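PDB 6Q2F: glycoside hydrolase family protein from Novosphingobium sp. PP1Y, which probably hydrolyses alpha-L-rhamnosidic bonds, releasing terminal L-rhamnose from rhamnosylated glycosides. Local coordinates for residues V276-N280 with I366-Q370; K466-V472 with L560-H565; F655-D659 with V1054-A1058; T924-E929 with I941-I945. All coordinates share one frame; numbering follows the deposited sequence.

Contact 1 of 4, residues V276-N280 with I366-Q370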
loop_
_atom_site.group_PDB
_atom_site.type_symbol
_atom_site.label_atom_id
_atom_site.label_comp_id
_atom_site.label_asym_id
_atom_site.label_seq_id
_atom_site.Cartn_x
_atom_site.Cartn_y
_atom_site.Cartn_z
ATOM N N VAL A 276 20.444 -24.840 -2.467
ATOM C CA VAL A 276 19.599 -25.343 -3.541
ATOM C C VAL A 276 19.160 -24.178 -4.419
ATOM O O VAL A 276 18.883 -23.085 -3.918
ATOM C CB VAL A 276 18.375 -26.095 -2.977
ATOM C CG1 VAL A 276 17.420 -26.471 -4.083
ATOM C CG2 VAL A 276 18.823 -27.337 -2.236
ATOM N N PHE A 277 19.103 -24.405 -5.731
ATOM C CA PHE A 277 18.394 -23.486 -6.612
ATOM C C PHE A 277 17.632 -24.259 -7.676
ATOM O O PHE A 277 18.194 -25.122 -8.361
ATOM C CB PHE A 277 19.326 -22.474 -7.279
ATOM C CG PHE A 277 18.598 -21.479 -8.139
ATOM C CD1 PHE A 277 17.678 -20.603 -7.580
ATOM C CD2 PHE A 277 18.820 -21.428 -9.505
ATOM C CE1 PHE A 277 16.996 -19.685 -8.372
ATOM C CE2 PHE A 277 18.143 -20.519 -10.304
ATOM C CZ PHE A 277 17.233 -19.643 -9.739
ATOM N N VAL A 278 16.349 -23.938 -7.799
ATOM C CA VAL A 278 15.454 -24.441 -8.828
ATOM C C VAL A 278 15.095 -23.259 -9.725
ATOM O O VAL A 278 14.391 -22.341 -9.279
ATOM C CB VAL A 278 14.198 -25.075 -8.217
ATOM C CG1 VAL A 278 13.235 -25.538 -9.319
ATOM C CG2 VAL A 278 14.582 -26.217 -7.294
ATOM N N PRO A 279 15.571 -23.218 -10.969
ATOM C CA PRO A 279 15.233 -22.094 -11.851
ATOM C C PRO A 279 13.730 -21.954 -12.012
ATOM O O PRO A 279 12.975 -22.914 -11.844
ATOM C CB PRO A 279 15.905 -22.471 -13.175
ATOM C CG PRO A 279 17.029 -23.362 -12.773
ATOM C CD PRO A 279 16.548 -24.134 -11.576
ATOM N N ASN A 280 13.302 -20.728 -12.315
ATOM C CA ASN A 280 11.905 -20.399 -12.596
ATOM C C ASN A 280 10.914 -21.073 -11.648
ATOM O O ASN A 280 10.153 -21.948 -12.068
ATOM C CB ASN A 280 11.559 -20.778 -14.040
ATOM C CG ASN A 280 12.678 -20.451 -15.015
ATOM O OD1 ASN A 280 13.152 -21.322 -15.740
ATOM N ND2 ASN A 280 13.102 -19.189 -15.041
ATOM N N ILE A 366 11.178 -30.313 -14.525
ATOM C CA ILE A 366 11.643 -29.793 -13.263
ATOM C C ILE A 366 13.151 -29.911 -13.162
ATOM O O ILE A 366 13.675 -30.949 -12.867
ATOM C CB ILE A 366 10.994 -30.583 -12.143
ATOM C CG1 ILE A 366 9.500 -30.520 -12.254
ATOM C CG2 ILE A 366 11.426 -30.022 -10.828
ATOM C CD1 ILE A 366 8.984 -29.111 -12.197
HETATM N N MSE A 367 13.844 -28.825 -13.426
HETATM C CA MSE A 367 15.267 -28.837 -13.370
HETATM C C MSE A 367 15.715 -28.294 -12.060
HETATM O O MSE A 367 15.116 -27.338 -11.583
HETATM C CB MSE A 367 15.702 -28.010 -14.575
HETATM C CG MSE A 367 16.891 -27.096 -14.350
HETATM SE SE MSE A 367 18.430 -27.648 -15.408
HETATM C CE MSE A 367 18.269 -26.282 -16.791
ATOM N N VAL A 368 16.743 -28.890 -11.478
ATOM C CA VAL A 368 17.329 -28.441 -10.246
ATOM C C VAL A 368 18.680 -27.947 -10.698
ATOM O O VAL A 368 19.507 -28.713 -11.091
ATOM C CB VAL A 368 17.476 -29.545 -9.242
ATOM C CG1 VAL A 368 18.374 -29.117 -8.112
ATOM C CG2 VAL A 368 16.123 -29.921 -8.713
ATOM N N GLY A 369 18.888 -26.644 -10.662
ATOM C CA GLY A 369 20.122 -26.063 -11.150
ATOM C C GLY A 369 21.309 -26.244 -10.223
ATOM O O GLY A 369 22.426 -26.475 -10.686
ATOM N N GLN A 370 21.086 -26.141 -8.917
ATOM C CA GLN A 370 22.144 -26.298 -7.935
ATOM C C GLN A 370 21.620 -27.093 -6.752
ATOM O O GLN A 370 20.502 -26.862 -6.281
ATOM C CB GLN A 370 22.665 -24.940 -7.445
ATOM C CG GLN A 370 23.809 -25.039 -6.439
ATOM C CD GLN A 370 24.195 -23.685 -5.870
ATOM O OE1 GLN A 370 23.406 -22.753 -5.891
ATOM N NE2 GLN A 370 25.417 -23.573 -5.366
#

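Contact 2 of 4, residues K466-V472 with L560-H565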
loop_
_atom_site.group_PDB
_atom_site.type_symbol
_atom_site.label_atom_id
_atom_site.label_comp_id
_atom_site.label_asym_id
_atom_site.label_seq_id
_atom_site.Cartn_x
_atom_site.Cartn_y
_atom_site.Cartn_z
ATOM N N LYS A 466 18.273 3.304 -5.868
ATOM C CA LYS A 466 17.429 3.970 -4.886
ATOM C C LYS A 466 18.181 4.336 -3.608
ATOM O O LYS A 466 17.644 5.092 -2.789
ATOM C CB LYS A 466 16.230 3.073 -4.551
ATOM C CG LYS A 466 15.470 2.539 -5.782
ATOM C CD LYS A 466 14.516 3.591 -6.343
ATOM C CE LYS A 466 13.813 3.075 -7.622
ATOM N NZ LYS A 466 14.379 3.663 -8.885
ATOM N N PHE A 467 19.389 3.810 -3.415
ATOM C CA PHE A 467 20.185 4.093 -2.227
ATOM C C PHE A 467 21.229 5.183 -2.446
ATOM O O PHE A 467 21.971 5.501 -1.513
ATOM C CB PHE A 467 20.863 2.802 -1.746
ATOM C CG PHE A 467 19.945 1.608 -1.712
ATOM C CD1 PHE A 467 18.825 1.609 -0.890
ATOM C CD2 PHE A 467 20.217 0.478 -2.484
ATOM C CE1 PHE A 467 17.972 0.522 -0.845
ATOM C CE2 PHE A 467 19.359 -0.615 -2.448
ATOM C CZ PHE A 467 18.227 -0.589 -1.634
ATOM N N ASP A 468 21.295 5.759 -3.644
ATOM C CA ASP A 468 22.320 6.727 -4.030
ATOM C C ASP A 468 21.658 8.070 -4.306
ATOM O O ASP A 468 21.098 8.275 -5.384
ATOM C CB ASP A 468 23.098 6.232 -5.253
ATOM C CG ASP A 468 24.282 7.128 -5.602
ATOM O OD1 ASP A 468 24.102 8.354 -5.744
ATOM O OD2 ASP A 468 25.408 6.599 -5.713
ATOM N N GLY A 469 21.770 8.991 -3.343
ATOM C CA GLY A 469 21.045 10.251 -3.442
ATOM C C GLY A 469 21.427 11.068 -4.666
ATOM O O GLY A 469 20.576 11.702 -5.300
ATOM N N GLU A 470 22.725 11.099 -4.995
ATOM C CA GLU A 470 23.151 11.845 -6.170
ATOM C C GLU A 470 22.543 11.266 -7.445
ATOM O O GLU A 470 22.137 12.012 -8.339
ATOM C CB GLU A 470 24.678 11.860 -6.258
ATOM C CG GLU A 470 25.199 12.430 -7.568
ATOM C CD GLU A 470 24.827 13.893 -7.766
ATOM O OE1 GLU A 470 24.537 14.599 -6.758
ATOM O OE2 GLU A 470 24.820 14.341 -8.927
ATOM N N ALA A 471 22.512 9.939 -7.565
ATOM C CA ALA A 471 21.976 9.326 -8.775
ATOM C C ALA A 471 20.480 9.610 -8.895
ATOM O O ALA A 471 19.982 9.944 -9.979
ATOM C CB ALA A 471 22.234 7.814 -8.757
ATOM N N VAL A 472 19.764 9.512 -7.769
ATOM C CA VAL A 472 18.342 9.829 -7.734
ATOM C C VAL A 472 18.111 11.268 -8.172
ATOM O O VAL A 472 17.229 11.548 -8.994
ATOM C CB VAL A 472 17.772 9.557 -6.330
ATOM C CG1 VAL A 472 16.352 10.105 -6.244
ATOM C CG2 VAL A 472 17.776 8.059 -6.048
ATOM N N LEU A 560 18.600 4.173 3.718
ATOM C CA LEU A 560 19.006 4.926 2.537
ATOM C C LEU A 560 17.852 5.065 1.544
ATOM O O LEU A 560 17.708 6.106 0.900
ATOM C CB LEU A 560 20.236 4.276 1.897
ATOM C CG LEU A 560 21.525 4.235 2.751
ATOM C CD1 LEU A 560 22.623 3.438 2.069
ATOM C CD2 LEU A 560 22.030 5.631 3.084
ATOM N N LEU A 561 17.003 4.042 1.436
ATOM C CA LEU A 561 15.798 4.168 0.612
ATOM C C LEU A 561 15.011 5.413 1.013
ATOM O O LEU A 561 14.690 6.262 0.176
ATOM C CB LEU A 561 14.930 2.915 0.757
ATOM C CG LEU A 561 13.669 2.959 -0.086
ATOM C CD1 LEU A 561 14.018 2.962 -1.582
ATOM C CD2 LEU A 561 12.757 1.751 0.230
ATOM N N ALA A 562 14.759 5.563 2.319
ATOM C CA ALA A 562 13.956 6.681 2.804
ATOM C C ALA A 562 14.664 8.010 2.599
ATOM O O ALA A 562 14.049 8.991 2.172
ATOM C CB ALA A 562 13.616 6.475 4.281
ATOM N N SER A 563 15.955 8.074 2.909
ATOM C CA SER A 563 16.629 9.363 2.791
ATOM C C SER A 563 17.131 9.636 1.379
ATOM O O SER A 563 16.936 10.738 0.856
ATOM C CB SER A 563 17.798 9.453 3.784
ATOM O OG SER A 563 18.843 8.577 3.410
ATOM N N GLU A 564 17.771 8.651 0.753
ATOM C CA GLU A 564 18.442 8.910 -0.519
ATOM C C GLU A 564 17.469 8.878 -1.698
ATOM O O GLU A 564 17.638 9.631 -2.654
ATOM C CB GLU A 564 19.590 7.914 -0.743
ATOM C CG GLU A 564 20.660 7.923 0.377
ATOM C CD GLU A 564 21.074 9.336 0.795
ATOM O OE1 GLU A 564 21.896 9.941 0.074
ATOM O OE2 GLU A 564 20.556 9.846 1.822
ATOM N N HIS A 565 16.438 8.056 -1.640
ATOM C CA HIS A 565 15.393 8.103 -2.676
ATOM C C HIS A 565 14.298 9.099 -2.304
ATOM O O HIS A 565 14.179 10.162 -2.916
ATOM C CB HIS A 565 14.838 6.705 -2.948
ATOM C CG HIS A 565 13.842 6.662 -4.073
ATOM N ND1 HIS A 565 12.516 6.321 -3.883
ATOM C CD2 HIS A 565 13.983 6.901 -5.403
ATOM C CE1 HIS A 565 11.890 6.338 -5.050
ATOM N NE2 HIS A 565 12.756 6.691 -5.990
HETATM O O HOH W 1 23.980 8.904 -1.165
#

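Contact 3 of 4, residues F655-D659 with V1054-A1058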
loop_
_atom_site.group_PDB
_atom_site.type_symbol
_atom_site.label_atom_id
_atom_site.label_comp_id
_atom_site.label_asym_id
_atom_site.label_seq_id
_atom_site.Cartn_x
_atom_site.Cartn_y
_atom_site.Cartn_z
ATOM N N PHE A 655 -20.297 -0.406 -11.482
ATOM C CA PHE A 655 -20.366 0.394 -10.267
ATOM C C PHE A 655 -21.127 1.686 -10.500
ATOM O O PHE A 655 -20.871 2.414 -11.460
ATOM C CB PHE A 655 -18.948 0.745 -9.725
ATOM C CG PHE A 655 -18.072 -0.437 -9.484
ATOM C CD1 PHE A 655 -17.267 -0.938 -10.506
ATOM C CD2 PHE A 655 -18.030 -1.037 -8.229
ATOM C CE1 PHE A 655 -16.422 -2.033 -10.274
ATOM C CE2 PHE A 655 -17.192 -2.131 -7.981
ATOM C CZ PHE A 655 -16.384 -2.629 -9.000
ATOM N N ALA A 656 -22.054 1.951 -9.607
ATOM C CA ALA A 656 -22.681 3.241 -9.422
ATOM C C ALA A 656 -22.325 3.683 -8.011
ATOM O O ALA A 656 -21.836 2.871 -7.220
ATOM C CB ALA A 656 -24.202 3.154 -9.610
ATOM N N PRO A 657 -22.526 4.957 -7.660
ATOM C CA PRO A 657 -22.120 5.409 -6.315
ATOM C C PRO A 657 -22.706 4.562 -5.199
ATOM O O PRO A 657 -22.060 4.381 -4.158
ATOM C CB PRO A 657 -22.629 6.853 -6.277
ATOM C CG PRO A 657 -22.603 7.278 -7.717
ATOM C CD PRO A 657 -23.048 6.069 -8.477
ATOM N N LYS A 658 -23.866 3.978 -5.420
ATOM C CA LYS A 658 -24.483 3.137 -4.418
ATOM C C LYS A 658 -23.564 1.966 -4.083
ATOM O O LYS A 658 -23.536 1.523 -2.987
ATOM C CB LYS A 658 -25.906 2.704 -4.810
ATOM C CG LYS A 658 -26.028 1.362 -5.477
ATOM C CD LYS A 658 -27.349 1.176 -6.198
ATOM C CE LYS A 658 -28.560 1.340 -5.285
ATOM N NZ LYS A 658 -29.769 0.593 -5.687
ATOM N N ASP A 659 -22.815 1.487 -5.048
ATOM C CA ASP A 659 -21.888 0.386 -4.820
ATOM C C ASP A 659 -20.561 0.838 -4.241
ATOM O O ASP A 659 -19.804 0.005 -3.733
ATOM C CB ASP A 659 -21.598 -0.344 -6.125
ATOM C CG ASP A 659 -22.853 -0.820 -6.803
ATOM O OD1 ASP A 659 -23.493 -1.719 -6.232
ATOM O OD2 ASP A 659 -23.179 -0.294 -7.884
ATOM N N VAL A 1054 -34.244 2.151 -6.452
ATOM C CA VAL A 1054 -33.789 2.956 -7.562
ATOM C C VAL A 1054 -32.535 2.345 -8.147
ATOM O O VAL A 1054 -31.629 2.053 -7.441
ATOM C CB VAL A 1054 -33.435 4.376 -7.123
ATOM C CG1 VAL A 1054 -32.866 5.177 -8.269
ATOM C CG2 VAL A 1054 -34.608 5.098 -6.540
ATOM N N GLY A 1055 -32.507 2.169 -9.450
ATOM C CA GLY A 1055 -31.359 1.624 -10.128
ATOM C C GLY A 1055 -30.796 2.630 -11.098
ATOM O O GLY A 1055 -31.276 2.733 -12.172
ATOM N N ASP A 1056 -29.799 3.407 -10.725
ATOM C CA ASP A 1056 -29.124 3.338 -9.459
ATOM C C ASP A 1056 -29.079 4.637 -8.668
ATOM O O ASP A 1056 -28.759 4.612 -7.515
ATOM C CB ASP A 1056 -27.697 2.904 -9.693
ATOM C CG ASP A 1056 -27.589 1.599 -10.343
ATOM O OD1 ASP A 1056 -27.996 0.615 -9.796
ATOM O OD2 ASP A 1056 -27.037 1.547 -11.403
ATOM N N LEU A 1057 -29.382 5.755 -9.302
ATOM C CA LEU A 1057 -29.398 7.042 -8.661
ATOM C C LEU A 1057 -30.410 7.870 -9.358
ATOM O O LEU A 1057 -30.715 7.618 -10.471
ATOM C CB LEU A 1057 -28.044 7.741 -8.677
ATOM C CG LEU A 1057 -27.253 7.979 -9.954
ATOM C CD1 LEU A 1057 -26.247 9.094 -9.794
ATOM C CD2 LEU A 1057 -26.572 6.729 -10.423
ATOM N N ALA A 1058 -30.933 8.869 -8.686
ATOM C CA ALA A 1058 -31.934 9.704 -9.259
ATOM C C ALA A 1058 -31.915 11.144 -8.858
ATOM O O ALA A 1058 -31.904 11.479 -7.719
ATOM C CB ALA A 1058 -33.290 9.133 -8.950
HETATM O O HOH W 2 -25.920 5.071 -7.037
HETATM O O HOH W 3 -32.619 0.376 -4.581
#

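Contact 4 of 4, residues T924-E929 with I941-I945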
loop_
_atom_site.group_PDB
_atom_site.type_symbol
_atom_site.label_atom_id
_atom_site.label_comp_id
_atom_site.label_asym_id
_atom_site.label_seq_id
_atom_site.Cartn_x
_atom_site.Cartn_y
_atom_site.Cartn_z
ATOM N N THR A 924 -17.592 17.608 26.210
ATOM C CA THR A 924 -18.429 18.284 27.167
ATOM C C THR A 924 -18.569 19.734 26.714
ATOM O O THR A 924 -17.767 20.221 25.922
ATOM C CB THR A 924 -17.759 18.117 28.539
ATOM O OG1 THR A 924 -16.447 18.679 28.493
ATOM C CG2 THR A 924 -17.770 16.695 28.995
ATOM N N GLY A 925 -19.606 20.420 27.189
ATOM C CA GLY A 925 -19.735 21.836 26.877
ATOM C C GLY A 925 -20.192 22.198 25.467
ATOM O O GLY A 925 -20.270 23.392 25.144
ATOM N N LYS A 926 -20.512 21.218 24.619
ATOM C CA LYS A 926 -20.875 21.483 23.231
ATOM C C LYS A 926 -22.214 20.832 22.904
ATOM O O LYS A 926 -22.487 19.713 23.339
ATOM C CB LYS A 926 -19.789 20.966 22.273
ATOM C CG LYS A 926 -18.411 21.633 22.435
ATOM C CD LYS A 926 -18.398 23.041 21.825
ATOM C CE LYS A 926 -16.955 23.567 21.670
ATOM N NZ LYS A 926 -16.901 24.941 21.080
ATOM N N GLN A 927 -23.046 21.508 22.120
ATOM C CA GLN A 927 -24.271 20.854 21.693
ATOM C C GLN A 927 -24.032 20.169 20.366
ATOM O O GLN A 927 -23.729 20.845 19.373
ATOM C CB GLN A 927 -25.453 21.805 21.616
ATOM C CG GLN A 927 -25.322 23.055 20.819
ATOM C CD GLN A 927 -26.676 23.703 20.674
ATOM O OE1 GLN A 927 -27.675 23.008 20.525
ATOM N NE2 GLN A 927 -26.730 25.031 20.770
ATOM N N PRO A 928 -24.106 18.849 20.315
ATOM C CA PRO A 928 -23.758 18.137 19.086
ATOM C C PRO A 928 -24.775 18.416 18.002
ATOM O O PRO A 928 -25.929 18.731 18.279
ATOM C CB PRO A 928 -23.776 16.664 19.510
ATOM C CG PRO A 928 -24.671 16.626 20.712
ATOM C CD PRO A 928 -24.528 17.946 21.395
ATOM N N GLU A 929 -24.316 18.324 16.755
ATOM C CA GLU A 929 -25.187 18.339 15.591
ATOM C C GLU A 929 -24.709 17.274 14.621
ATOM O O GLU A 929 -23.507 16.992 14.535
ATOM C CB GLU A 929 -25.182 19.698 14.886
ATOM C CG GLU A 929 -25.923 20.801 15.625
ATOM C CD GLU A 929 -25.961 22.101 14.831
ATOM O OE1 GLU A 929 -24.996 22.369 14.075
ATOM O OE2 GLU A 929 -26.964 22.840 14.949
ATOM N N ILE A 941 -29.860 17.415 17.268
ATOM C CA ILE A 941 -29.955 16.066 17.802
ATOM C C ILE A 941 -30.137 16.167 19.313
ATOM O O ILE A 941 -29.728 17.147 19.939
ATOM C CB ILE A 941 -28.710 15.228 17.386
ATOM C CG1 ILE A 941 -28.992 13.728 17.498
ATOM C CG2 ILE A 941 -27.455 15.620 18.158
ATOM C CD1 ILE A 941 -29.871 13.200 16.394
ATOM N N SER A 942 -30.816 15.181 19.889
ATOM C CA SER A 942 -30.962 15.099 21.335
ATOM C C SER A 942 -29.650 14.657 21.966
ATOM O O SER A 942 -28.871 13.929 21.353
ATOM C CB SER A 942 -32.077 14.121 21.711
ATOM O OG SER A 942 -33.337 14.625 21.321
ATOM N N TYR A 943 -29.407 15.099 23.199
ATOM C CA TYR A 943 -28.158 14.751 23.859
ATOM C C TYR A 943 -28.287 14.980 25.357
ATOM O O TYR A 943 -29.152 15.726 25.821
ATOM C CB TYR A 943 -26.974 15.566 23.306
ATOM C CG TYR A 943 -27.047 17.040 23.644
ATOM C CD1 TYR A 943 -27.725 17.923 22.814
ATOM C CD2 TYR A 943 -26.465 17.545 24.802
ATOM C CE1 TYR A 943 -27.811 19.268 23.115
ATOM C CE2 TYR A 943 -26.556 18.888 25.119
ATOM C CZ TYR A 943 -27.232 19.745 24.271
ATOM O OH TYR A 943 -27.326 21.085 24.578
ATOM N N ARG A 944 -27.374 14.354 26.103
ATOM C CA ARG A 944 -27.210 14.590 27.530
ATOM C C ARG A 944 -25.727 14.683 27.838
ATOM O O ARG A 944 -24.951 13.802 27.444
ATOM C CB ARG A 944 -27.861 13.480 28.371
ATOM C CG ARG A 944 -27.104 13.161 29.640
ATOM C CD ARG A 944 -27.923 12.296 30.582
ATOM N NE ARG A 944 -28.916 13.067 31.325
ATOM C CZ ARG A 944 -28.732 13.526 32.559
ATOM N NH1 ARG A 944 -27.589 13.289 33.193
ATOM N NH2 ARG A 944 -29.697 14.215 33.163
ATOM N N ILE A 945 -25.334 15.771 28.497
ATOM C CA ILE A 945 -23.954 15.979 28.917
ATOM C C ILE A 945 -23.888 15.658 30.397
ATOM O O ILE A 945 -24.703 16.151 31.181
ATOM C CB ILE A 945 -23.486 17.415 28.641
ATOM C CG1 ILE A 945 -23.687 17.763 27.167
ATOM C CG2 ILE A 945 -22.030 17.576 29.034
ATOM C CD1 ILE A 945 -23.152 19.115 26.781
#

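Contact 1 of 4, residues V276-N280 with I366-Q370
Phe277 faces both Gly369 and Gln370, and the backbone bonds carry most of the pairing. Phe277 N donates to Gln370 O at 2.9 Å. In return Phe277 O takes Gln370 N at 3.1 Å. It also draws a weak, bent bond from Gly369 N, 2.8 Å away with an N-H...O angle of 126°. Phe277 O thus faces two successive amides, one bond nearly straight and one weak, while Val276 CA adds a CA-H...O contact of 3.3 Å to Gln370 O.

Two residues opposite one define a classic beta bulge, set into an antiparallel hydrogen-bonded pair. The bulge interrupts strand 366-374 where it runs against strand 268-277, the central pair of a four-stranded sheet. Val276 bonds onward to Thr316 on one flank, and Val368 to Val249 on the other.

Side-chain packing follows where the pairing stops. Two carbons close on one backbone oxygen: Pro279, which has no N-H to offer, brings CD within 3.5 Å of Met367 O, and Val278 CG1, anti to the backbone N (chi1 177°), reaches Met367 O at 3.5 Å as well. The apolar pairs are two. The Pro279 and Met367 side chains cross at about a right angle, Pro279 CG 4.1 Å from Met367 CG, Met367 being a selenomethionine; Val278 CG2 meets Val368 CG2 at 4.3 Å. Gln370 lies on the same face of the sheet as Phe277, and its extended chain carries NE2 to a hydrogen bond with Glu372 OE1.

Contact 2 of 4, residues K466-V472 with L560-H565
Glu564 reaches across to the chain around Phe467 and Gly469. Its CB lies 3.5 Å from Phe467 O and its CG 3.3 Å from the same oxygen. The chain then bends (chi2 -45°), turning the carboxylate toward the first turn of helix 469-487. OE1 receives a water's hydrogen at 2.6 Å, and that water accepts from Gly469 N at 3.1 Å; OE2 takes Ser563 OG on its anti lone pair at 2.7 Å. With an alanine here, the bridging water is likely to lose its acceptor and Ser563 OG its carboxylate partner.

Asp468 caps the same helix by accepting from Ala471 N. In another part of the contact, Lys466 and His565 run side by side, with Lys466 CD over one face of the imidazole, 3.7 Å from the ring centroid, a CH-pi contact. Val472 CG2 comes to the ring edge. Farther out, Lys466 NZ is salt-bridged to Glu463, and both NZ and His565 NE2 bond to Thr139 OG1.

Helices 469-487 and 543-575 are consistent with the helical layer around the mainly parallel, barrel-like sheet. Here a carboxylate meets the amino end of a helix through water, so the helix dipole would probably stabilise its negative charge.

Contact 3 of 4, residues F655-D659 with V1054-A1058
Lys658 reaches Val1054 by way of an unusual first torsion (chi1 95°) and a bend at chi3 (-58°), which carry its chain across the side chain of Asp1056 at about a right angle. NZ donates to Val1054 O at 2.9 Å, nearly along the C=O axis, and a water accepts from both NZ and Val1054 N. Lys658 CD passes 3.7 Å from Asp1056 OD1, but the charged ends stay beyond salt-bridge range. A serine in place of Lys658 would probably leave Val1054 O without this donor and open a gap beside Asp1056.

A second water links Lys658 N, 2.8 Å away, to Asp1056 O. Ala656 CB abuts Asp1056 CB at 3.5 Å, while Pro657 CD touches Leu1057 CD2 at 4.1 Å. Asp659 OD2, which accepts from Ala656 N, and Asp1056 OD1 both form salt bridges with Arg1128 NH2, so two carboxylates from facing segments share one guanidinium group.

Asp1056, preceded by a cis peptide bond, and Leu1057 both face Ala1095 in a classic beta bulge. The bulge joins strands 1047-1055 and 1057-1062 of a beta sandwich consistent with a galactose-binding-like domain, which docks here on the start of helix 657-670, in the rhamnosidase-family region.

Contact 4 of 4, residues T924-E929 with I941-I945
The beta hairpin of strands 926-932 and 937-946 is splayed here, and Pro928 and Tyr943 pack between its arms. The axes of segments 926-929 and 943-945 come no nearer than 8.1 Å, with directions 155° apart, and side chains rather than hydrogen bonds join the two segments. Pro928 lies over one face of the Tyr943 ring: CD is 3.7 Å from the ring centroid in a CH-pi contact, offset toward the rim. Tyr943 holds CG between its backbone N and carbonyl carbon (chi1 68°), which stands the ring up against the proline. Farther along the ring Gln927 CB comes within 3.6 Å of Tyr943 OH, and that hydroxyl has its hydrogen bond to Arg972 O.

Both strands belong to a branched or curled antiparallel sheet. Gln927 bonds through its backbone to Lys968, whereas Arg944 bonds to Val951 and Tyr943 to Val975, so at these residues the backbone bonds run to other parts of the chain.

At one end Ile941 presents CG2 to Pro928 O at 3.5 Å and to Pro928 CG at 3.9 Å. At the other end Ile945 CD1 reaches Lys926 O at 3.6 Å, and Ile945 CG2 lies 4.1 Å from Thr924 CA. Val952 packs against both Pro928 and Ile941, and Thr950 against both Tyr943 and Ile945, while the carboxylate of Glu929 leads to a salt bridge with Lys968.

From the N terminus, contact 1 closes first, bringing strand 366-374 back onto strand 268-277 within a beta-sheet region inserted into the chain of the barrel-like sheet. Contact 2 then follows in series and brings together two helices probably packed around that sheet, about 20 Å from contact 1 between nearest atoms. Contact 3 closes by far the longest loop, nearly 400 residues, and ties the rhamnosidase-family region to a C-terminal domain consistent with a galactose-binding-like fold. Contact 4 is nested inside that loop as a short hairpin closure in a separate antiparallel sheet region. No two contacts touch; contacts 1 and 4, with centres about 68 Å apart, lie on opposite sides of the chain's centre.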